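PDB 6YQ4: tannase, which hydrolyses gallotannins, probably as a serine esterase of the alpha/beta-hydrolase fold, and binds a magnesium ion. Local coordinates for residues Lys377-Ala391 against Ser408-Lys419. Numbering follows the deposited sequence.
Sequences KHFTKFSFDINNKAA and SIPKMADKNIIK
With CG anti to the backbone N (chi1 178°) and the chain then folded at chi2 and chi3, M412 curls its thioether over the start of helix 381-391, where the methyl CE packs 3.5 Å from F384 CB. F384 also has its CG anti to N (chi1 173°), and its side chain crosses those of M412 and P410 at about right angles. The sulfur of M412 sits obliquely to the aromatic ring, 5.2 Å from its centroid, in a Met-aromatic contact, while F384 CE1 reaches P410 CG at 3.7 Å. P410 packs among F384, H378, N387 and N388: its CB abuts the edge of the H378 imidazole, near the ring plane, 3.6 Å from CD2, its CB and CG also meet N387 CB, and CG lies against the backbone N of N388. F384 CA lies over one face of that imidazole, and ND1 is hydrogen-bonded to D357 OD1. The backbones are joined by a single, isolated beta bridge between H378 and M412: H378 N donates to K411 O (3.0 Å) and A413 N to H378 O (2.9 Å), both bonds nearly straight. This short extended pairing lies beside the N-terminus of helix 381-391, which T380 caps by accepting from S383 N on OG1, itself also hydrogen-bonded to D357 OD2, and ahead of helix 415-419, which D414 caps; both helices lie outside the central sheet of the alpha/beta-hydrolase fold, away from the magnesium site. Beyond the bridge, I418 CD1 packs 3.6 Å from F379 CB, and helix 212-223 touches both residues. The K377 chain, extended beyond CG, runs alongside the 411-413 backbone; its NZ, salt-bridged to D371, donates to two waters that link it to D414 N and M412 O.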
ATOM      1  N   LYS A 377       8.205  -3.739  18.323  1.00 33.10           N
ATOM      2  CA  LYS A 377       8.112  -5.149  18.670  1.00 28.98           C
ATOM      3  C   LYS A 377       8.542  -5.965  17.462  1.00 38.54           C
ATOM      4  O   LYS A 377       8.705  -5.439  16.354  1.00 32.51           O
ATOM      5  CB  LYS A 377       6.699  -5.567  19.099  1.00 29.16           C
ATOM      6  CG  LYS A 377       6.133  -4.851  20.317  1.00 30.53           C
ATOM      7  CD  LYS A 377       5.069  -5.675  21.004  1.00 31.34           C
ATOM      8  CE  LYS A 377       4.148  -4.838  21.884  1.00 32.34           C
ATOM      9  NZ  LYS A 377       3.073  -5.655  22.527  1.00 33.25           N
ATOM     10  N   HIS A 378       8.746  -7.258  17.695  1.00 33.51           N
ATOM     11  CA  HIS A 378       8.874  -8.217  16.614  1.00 38.44           C
ATOM     12  C   HIS A 378       7.501  -8.629  16.117  1.00 40.92           C
ATOM     13  O   HIS A 378       6.483  -8.405  16.775  1.00 42.60           O
ATOM     14  CB  HIS A 378       9.649  -9.449  17.065  1.00 39.23           C
ATOM     15  CG  HIS A 378      11.028  -9.130  17.531  1.00 36.27           C
ATOM     16  ND1 HIS A 378      11.980  -8.594  16.692  1.00 33.84           N
ATOM     17  CD2 HIS A 378      11.598  -9.208  18.758  1.00 38.05           C
ATOM     18  CE1 HIS A 378      13.089  -8.373  17.380  1.00 43.59           C
ATOM     19  NE2 HIS A 378      12.886  -8.742  18.634  1.00 42.71           N
ATOM     20  N   PHE A 379       7.492  -9.233  14.927  1.00 35.75           N
ATOM     21  CA  PHE A 379       6.267  -9.794  14.371  1.00 34.97           C
ATOM     22  C   PHE A 379       6.532 -11.064  13.566  1.00 34.14           C
ATOM     23  O   PHE A 379       5.620 -11.547  12.880  1.00 29.05           O
ATOM     24  CB  PHE A 379       5.534  -8.771  13.490  1.00 32.10           C
ATOM     25  CG  PHE A 379       6.434  -7.963  12.607  1.00 32.19           C
ATOM     26  CD1 PHE A 379       6.563  -8.273  11.256  1.00 33.03           C
ATOM     27  CD2 PHE A 379       7.151  -6.882  13.127  1.00 25.94           C
ATOM     28  CE1 PHE A 379       7.396  -7.511  10.420  1.00 28.91           C
ATOM     29  CE2 PHE A 379       7.981  -6.112  12.318  1.00 22.43           C
ATOM     30  CZ  PHE A 379       8.108  -6.428  10.957  1.00 33.91           C
ATOM     31  N   THR A 380       7.736 -11.615  13.622  1.00 28.27           N
ATOM     32  CA  THR A 380       8.043 -12.879  12.991  1.00 30.23           C
ATOM     33  C   THR A 380       8.631 -13.775  14.059  1.00 37.07           C
ATOM     34  O   THR A 380       9.287 -13.307  14.991  1.00 38.81           O
ATOM     35  CB  THR A 380       9.035 -12.741  11.818  1.00 33.13           C
ATOM     36  OG1 THR A 380      10.325 -12.319  12.307  1.00 33.75           O
ATOM     37  CG2 THR A 380       8.522 -11.729  10.809  1.00 22.71           C
ATOM     38  N   LYS A 381       8.357 -15.066  13.928  1.00 33.46           N
ATOM     39  CA  LYS A 381       9.017 -16.034  14.786  1.00 32.77           C
ATOM     40  C   LYS A 381      10.527 -15.985  14.605  1.00 30.69           C
ATOM     41  O   LYS A 381      11.276 -16.273  15.545  1.00 36.53           O
ATOM     42  CB  LYS A 381       8.468 -17.430  14.475  1.00 35.79           C
ATOM     43  CG  LYS A 381       9.074 -18.552  15.282  1.00 39.36           C
ATOM     44  CD  LYS A 381       8.906 -19.887  14.580  1.00 41.67           C
ATOM     45  CE  LYS A 381       9.540 -20.967  15.404  1.00 42.30           C
ATOM     46  NZ  LYS A 381       9.336 -20.645  16.844  1.00 43.63           N
ATOM     47  N   PHE A 382      10.995 -15.617  13.410  1.00 29.40           N
ATOM     48  CA  PHE A 382      12.413 -15.767  13.096  1.00 35.02           C
ATOM     49  C   PHE A 382      13.270 -14.772  13.890  1.00 35.93           C
ATOM     50  O   PHE A 382      14.232 -15.159  14.562  1.00 38.17           O
ATOM     51  CB  PHE A 382      12.634 -15.610  11.583  1.00 26.68           C
ATOM     52  CG  PHE A 382      14.080 -15.579  11.194  1.00 30.38           C
ATOM     53  CD1 PHE A 382      14.765 -16.760  10.950  1.00 35.24           C
ATOM     54  CD2 PHE A 382      14.775 -14.372  11.123  1.00 35.40           C
ATOM     55  CE1 PHE A 382      16.126 -16.745  10.636  1.00 32.38           C
ATOM     56  CE2 PHE A 382      16.140 -14.334  10.818  1.00 27.41           C
ATOM     57  CZ  PHE A 382      16.816 -15.519  10.569  1.00 38.14           C
ATOM     58  N   SER A 383      12.945 -13.485  13.800  1.00 33.97           N
ATOM     59  CA  SER A 383      13.695 -12.466  14.514  1.00 35.20           C
ATOM     60  C   SER A 383      13.478 -12.571  16.015  1.00 36.97           C
ATOM     61  O   SER A 383      14.416 -12.357  16.792  1.00 39.89           O
ATOM     62  CB  SER A 383      13.296 -11.087  13.999  1.00 35.29           C
ATOM     63  OG  SER A 383      13.454 -11.039  12.588  1.00 35.05           O
ATOM     64  N   PHE A 384      12.262 -12.916  16.443  1.00 33.45           N
ATOM     65  CA  PHE A 384      12.016 -13.059  17.873  1.00 37.14           C
ATOM     66  C   PHE A 384      12.869 -14.178  18.461  1.00 42.64           C
ATOM     67  O   PHE A 384      13.563 -13.978  19.469  1.00 46.78           O
ATOM     68  CB  PHE A 384      10.528 -13.301  18.137  1.00 31.37           C
ATOM     69  CG  PHE A 384      10.211 -13.634  19.576  1.00 36.31           C
ATOM     70  CD1 PHE A 384      10.016 -12.626  20.511  1.00 42.01           C
ATOM     71  CD2 PHE A 384      10.117 -14.961  20.000  1.00 34.60           C
ATOM     72  CE1 PHE A 384       9.735 -12.928  21.850  1.00 42.20           C
ATOM     73  CE2 PHE A 384       9.841 -15.271  21.340  1.00 37.62           C
ATOM     74  CZ  PHE A 384       9.651 -14.243  22.267  1.00 37.80           C
ATOM     75  N   ASP A 385      12.850 -15.361  17.827  1.00 36.81           N
ATOM     76  CA  ASP A 385      13.577 -16.515  18.368  1.00 36.84           C
ATOM     77  C   ASP A 385      15.076 -16.261  18.427  1.00 42.89           C
ATOM     78  O   ASP A 385      15.754 -16.747  19.340  1.00 45.89           O
ATOM     79  CB  ASP A 385      13.322 -17.782  17.537  1.00 39.19           C
ATOM     80  CG  ASP A 385      11.933 -18.383  17.748  1.00 46.38           C
ATOM     81  OD1 ASP A 385      11.120 -17.842  18.521  1.00 50.08           O
ATOM     82  OD2 ASP A 385      11.650 -19.422  17.118  1.00 54.99           O
ATOM     83  N   ILE A 386      15.635 -15.560  17.434  1.00 45.71           N
ATOM     84  CA  ILE A 386      17.058 -15.226  17.514  1.00 40.01           C
ATOM     85  C   ILE A 386      17.337 -14.464  18.798  1.00 39.78           C
ATOM     86  O   ILE A 386      18.250 -14.804  19.562  1.00 56.66           O
ATOM     87  CB  ILE A 386      17.513 -14.416  16.289  1.00 40.96           C
ATOM     88  CG1 ILE A 386      17.688 -15.298  15.061  1.00 43.09           C
ATOM     89  CG2 ILE A 386      18.834 -13.747  16.587  1.00 35.76           C
ATOM     90  CD1 ILE A 386      18.142 -14.498  13.852  1.00 31.58           C
ATOM     91  N   ASN A 387      16.533 -13.435  19.069  1.00 39.66           N
ATOM     92  CA  ASN A 387      16.777 -12.599  20.238  1.00 48.42           C
ATOM     93  C   ASN A 387      16.428 -13.334  21.526  1.00 53.41           C
ATOM     94  O   ASN A 387      17.138 -13.217  22.536  1.00 60.63           O
ATOM     95  CB  ASN A 387      15.994 -11.293  20.107  1.00 36.05           C
ATOM     96  CG  ASN A 387      16.664 -10.318  19.150  1.00 41.74           C
ATOM     97  OD1 ASN A 387      17.876 -10.132  19.192  1.00 47.83           O
ATOM     98  ND2 ASN A 387      15.881  -9.720  18.267  1.00 43.76           N
ATOM     99  N   ASN A 388      15.345 -14.106  21.501  1.00 50.79           N
ATOM    100  CA  ASN A 388      14.943 -14.880  22.670  1.00 55.69           C
ATOM    101  C   ASN A 388      16.012 -15.904  23.062  1.00 58.98           C
ATOM    102  O   ASN A 388      16.287 -16.105  24.253  1.00 59.80           O
ATOM    103  CB  ASN A 388      13.603 -15.555  22.368  1.00 53.36           C
ATOM    104  CG  ASN A 388      12.995 -16.214  23.572  1.00 55.72           C
ATOM    105  OD1 ASN A 388      12.619 -15.550  24.533  1.00 56.84           O
ATOM    106  ND2 ASN A 388      12.868 -17.532  23.518  1.00 57.80           N
ATOM    107  N   LYS A 389      16.627 -16.560  22.074  1.00 60.04           N
ATOM    108  CA  LYS A 389      17.693 -17.516  22.367  1.00 65.27           C
ATOM    109  C   LYS A 389      18.912 -16.805  22.940  1.00 72.48           C
ATOM    110  O   LYS A 389      19.574 -17.322  23.844  1.00 75.97           O
ATOM    111  CB  LYS A 389      18.053 -18.300  21.098  1.00 65.01           C
ATOM    112  CG  LYS A 389      19.531 -18.633  20.897  1.00 68.87           C
ATOM    113  CD  LYS A 389      19.904 -19.951  21.575  1.00 80.01           C
ATOM    114  CE  LYS A 389      21.124 -20.620  20.933  1.00 80.70           C
ATOM    115  NZ  LYS A 389      22.303 -19.711  20.830  1.00 76.73           N
ATOM    116  N   ALA A 390      19.203 -15.605  22.437  1.00 70.85           N
ATOM    117  CA  ALA A 390      20.319 -14.829  22.961  1.00 62.43           C
ATOM    118  C   ALA A 390      20.069 -14.403  24.400  1.00 64.41           C
ATOM    119  O   ALA A 390      21.000 -14.366  25.212  1.00 68.87           O
ATOM    120  CB  ALA A 390      20.562 -13.613  22.075  1.00 57.36           C
ATOM    121  N   ALA A 391      18.820 -14.080  24.737  1.00 59.15           N
ATOM    122  CA  ALA A 391      18.516 -13.664  26.102  1.00 52.56           C
ATOM    123  C   ALA A 391      18.630 -14.830  27.077  1.00 60.79           C
ATOM    124  O   ALA A 391      19.140 -14.670  28.191  1.00 67.73           O
ATOM    125  CB  ALA A 391      17.121 -13.045  26.157  1.00 50.08           C
ATOM    126  N   SER A 408      18.460  -7.210  27.656  1.00 85.88           N
ATOM    127  CA  SER A 408      17.407  -7.187  26.637  1.00 82.59           C
ATOM    128  C   SER A 408      16.548  -8.448  26.676  1.00 81.70           C
ATOM    129  O   SER A 408      17.069  -9.550  26.815  1.00 90.52           O
ATOM    130  CB  SER A 408      18.006  -7.048  25.243  1.00 80.78           C
ATOM    131  OG  SER A 408      19.142  -7.887  25.105  1.00 84.69           O
ATOM    132  N   ILE A 409      15.238  -8.274  26.547  1.00 74.75           N
ATOM    133  CA  ILE A 409      14.316  -9.396  26.387  1.00 69.35           C
ATOM    134  C   ILE A 409      13.299  -9.002  25.318  1.00 65.87           C
ATOM    135  O   ILE A 409      12.656  -7.946  25.433  1.00 64.75           O
ATOM    136  CB  ILE A 409      13.653  -9.787  27.723  1.00 69.77           C
ATOM    137  CG1 ILE A 409      12.494 -10.780  27.537  1.00 69.77           C
ATOM    138  CG2 ILE A 409      13.197  -8.553  28.520  1.00 67.02           C
ATOM    139  CD1 ILE A 409      12.890 -12.199  27.136  1.00 66.41           C
ATOM    140  N   PRO A 410      13.126  -9.790  24.254  1.00 58.21           N
ATOM    141  CA  PRO A 410      12.338  -9.309  23.117  1.00 46.93           C
ATOM    142  C   PRO A 410      10.849  -9.387  23.392  1.00 46.07           C
ATOM    143  O   PRO A 410      10.375 -10.206  24.180  1.00 49.46           O
ATOM    144  CB  PRO A 410      12.749 -10.256  21.987  1.00 45.71           C
ATOM    145  CG  PRO A 410      13.060 -11.538  22.684  1.00 47.25           C
ATOM    146  CD  PRO A 410      13.640 -11.153  24.023  1.00 53.45           C
ATOM    147  N   LYS A 411      10.112  -8.502  22.734  1.00 41.81           N
ATOM    148  CA  LYS A 411       8.659  -8.527  22.779  1.00 42.16           C
ATOM    149  C   LYS A 411       8.104  -8.893  21.412  1.00 44.39           C
ATOM    150  O   LYS A 411       8.658  -8.497  20.382  1.00 41.02           O
ATOM    151  CB  LYS A 411       8.108  -7.184  23.245  1.00 38.43           C
ATOM    152  CG  LYS A 411       8.178  -7.039  24.748  1.00 37.90           C
ATOM    153  CD  LYS A 411       8.212  -5.576  25.171  1.00 50.31           C
ATOM    154  CE  LYS A 411       9.211  -5.350  26.312  1.00 51.66           C
ATOM    155  NZ  LYS A 411       9.187  -6.438  27.363  1.00 51.16           N
ATOM    156  N   MET A 412       7.026  -9.673  21.406  1.00 49.31           N
ATOM    157  CA  MET A 412       6.364 -10.096  20.180  1.00 31.47           C
ATOM    158  C   MET A 412       4.987  -9.456  20.092  1.00 33.13           C
ATOM    159  O   MET A 412       4.225  -9.495  21.061  1.00 38.11           O
ATOM    160  CB  MET A 412       6.239 -11.619  20.126  1.00 36.96           C
ATOM    161  CG  MET A 412       5.491 -12.131  18.876  1.00 33.14           C
ATOM    162  SD  MET A 412       6.532 -12.253  17.405  1.00 39.26           S
ATOM    163  CE  MET A 412       7.147 -13.916  17.606  1.00 51.60           C
ATOM    164  N   ALA A 413       4.664  -8.887  18.925  1.00 33.62           N
ATOM    165  CA  ALA A 413       3.348  -8.292  18.693  1.00 33.38           C
ATOM    166  C   ALA A 413       2.231  -9.308  18.898  1.00 29.10           C
ATOM    167  O   ALA A 413       2.413 -10.504  18.694  1.00 29.25           O
ATOM    168  CB  ALA A 413       3.253  -7.730  17.272  1.00 27.41           C
ATOM    169  N   ASP A 414       1.058  -8.816  19.292  1.00 29.47           N
ATOM    170  CA  ASP A 414      -0.122  -9.666  19.429  1.00 30.00           C
ATOM    171  C   ASP A 414      -0.540 -10.284  18.077  1.00 34.29           C
ATOM    172  O   ASP A 414      -0.634  -9.603  17.049  1.00 31.92           O
ATOM    173  CB  ASP A 414      -1.248  -8.833  20.050  1.00 40.40           C
ATOM    174  CG  ASP A 414      -2.600  -9.534  20.046  1.00 67.41           C
ATOM    175  OD1 ASP A 414      -2.691 -10.761  19.802  1.00 74.68           O
ATOM    176  OD2 ASP A 414      -3.600  -8.828  20.303  1.00 78.11           O
ATOM    177  N   LYS A 415      -0.791 -11.596  18.090  1.00 41.80           N
ATOM    178  CA  LYS A 415      -1.060 -12.330  16.850  1.00 39.08           C
ATOM    179  C   LYS A 415      -2.268 -11.757  16.116  1.00 33.83           C
ATOM    180  O   LYS A 415      -2.266 -11.674  14.886  1.00 25.94           O
ATOM    181  CB  LYS A 415      -1.267 -13.820  17.139  1.00 43.17           C
ATOM    182  CG  LYS A 415      -0.004 -14.593  17.611  1.00 57.55           C
ATOM    183  CD  LYS A 415       0.544 -14.047  18.945  1.00 60.01           C
ATOM    184  CE  LYS A 415      -0.406 -14.365  20.081  1.00 47.79           C
ATOM    185  NZ  LYS A 415      -0.326 -13.322  21.093  1.00 43.41           N
ATOM    186  N   ASN A 416      -3.279 -11.303  16.864  1.00 31.22           N
ATOM    187  CA  ASN A 416      -4.496 -10.749  16.288  1.00 28.43           C
ATOM    188  C   ASN A 416      -4.269  -9.382  15.639  1.00 38.01           C
ATOM    189  O   ASN A 416      -5.025  -8.994  14.735  1.00 41.47           O
ATOM    190  CB  ASN A 416      -5.574 -10.681  17.374  1.00 38.90           C
ATOM    191  CG  ASN A 416      -6.887 -10.112  16.866  1.00 58.65           C
ATOM    192  OD1 ASN A 416      -7.470  -9.216  17.485  1.00 67.88           O
ATOM    193  ND2 ASN A 416      -7.362 -10.627  15.730  1.00 58.17           N
ATOM    194  N   ILE A 417      -3.226  -8.669  16.045  1.00 31.33           N
ATOM    195  CA  ILE A 417      -2.900  -7.393  15.427  1.00 31.03           C
ATOM    196  C   ILE A 417      -2.015  -7.589  14.204  1.00 23.87           C
ATOM    197  O   ILE A 417      -2.148  -6.871  13.209  1.00 28.63           O
ATOM    198  CB  ILE A 417      -2.248  -6.472  16.482  1.00 30.50           C
ATOM    199  CG1 ILE A 417      -3.272  -6.169  17.586  1.00 30.47           C
ATOM    200  CG2 ILE A 417      -1.761  -5.193  15.842  1.00 29.38           C
ATOM    201  CD1 ILE A 417      -2.810  -5.182  18.623  1.00 28.38           C
ATOM    202  N   ILE A 418      -1.106  -8.557  14.245  1.00 24.00           N
ATOM    203  CA  ILE A 418      -0.413  -8.933  13.018  1.00 26.67           C
ATOM    204  C   ILE A 418      -1.427  -9.322  11.948  1.00 30.79           C
ATOM    205  O   ILE A 418      -1.320  -8.903  10.786  1.00 33.37           O
ATOM    206  CB  ILE A 418       0.596 -10.063  13.294  1.00 25.22           C
ATOM    207  CG1 ILE A 418       1.594  -9.616  14.370  1.00 28.30           C
ATOM    208  CG2 ILE A 418       1.317 -10.456  12.027  1.00 22.35           C
ATOM    209  CD1 ILE A 418       2.677 -10.634  14.688  1.00 32.99           C
ATOM    210  N   LYS A 419      -2.453 -10.090  12.337  1.00 28.24           N
ATOM    211  CA  LYS A 419      -3.489 -10.504  11.393  1.00 33.44           C
ATOM    212  C   LYS A 419      -4.211  -9.302  10.797  1.00 33.28           C
ATOM    213  O   LYS A 419      -4.347  -9.186   9.568  1.00 28.76           O
ATOM    214  CB  LYS A 419      -4.494 -11.421  12.076  1.00 32.08           C
ATOM    215  CG  LYS A 419      -5.566 -11.872  11.111  1.00 32.41           C
ATOM    216  CD  LYS A 419      -6.801 -12.472  11.813  1.00 33.08           C
ATOM    217  CE  LYS A 419      -7.998 -12.467  10.847  1.00 33.13           C
ATOM    218  NZ  LYS A 419      -9.119 -13.279  11.327  1.00 26.28           N
TER
HETATM  219  O   HOH W   1       1.287  -6.102  20.697  1.00 31.59           O
HETATM  220  O   HOH W   2       4.360  -7.926  23.882  1.00 36.94           O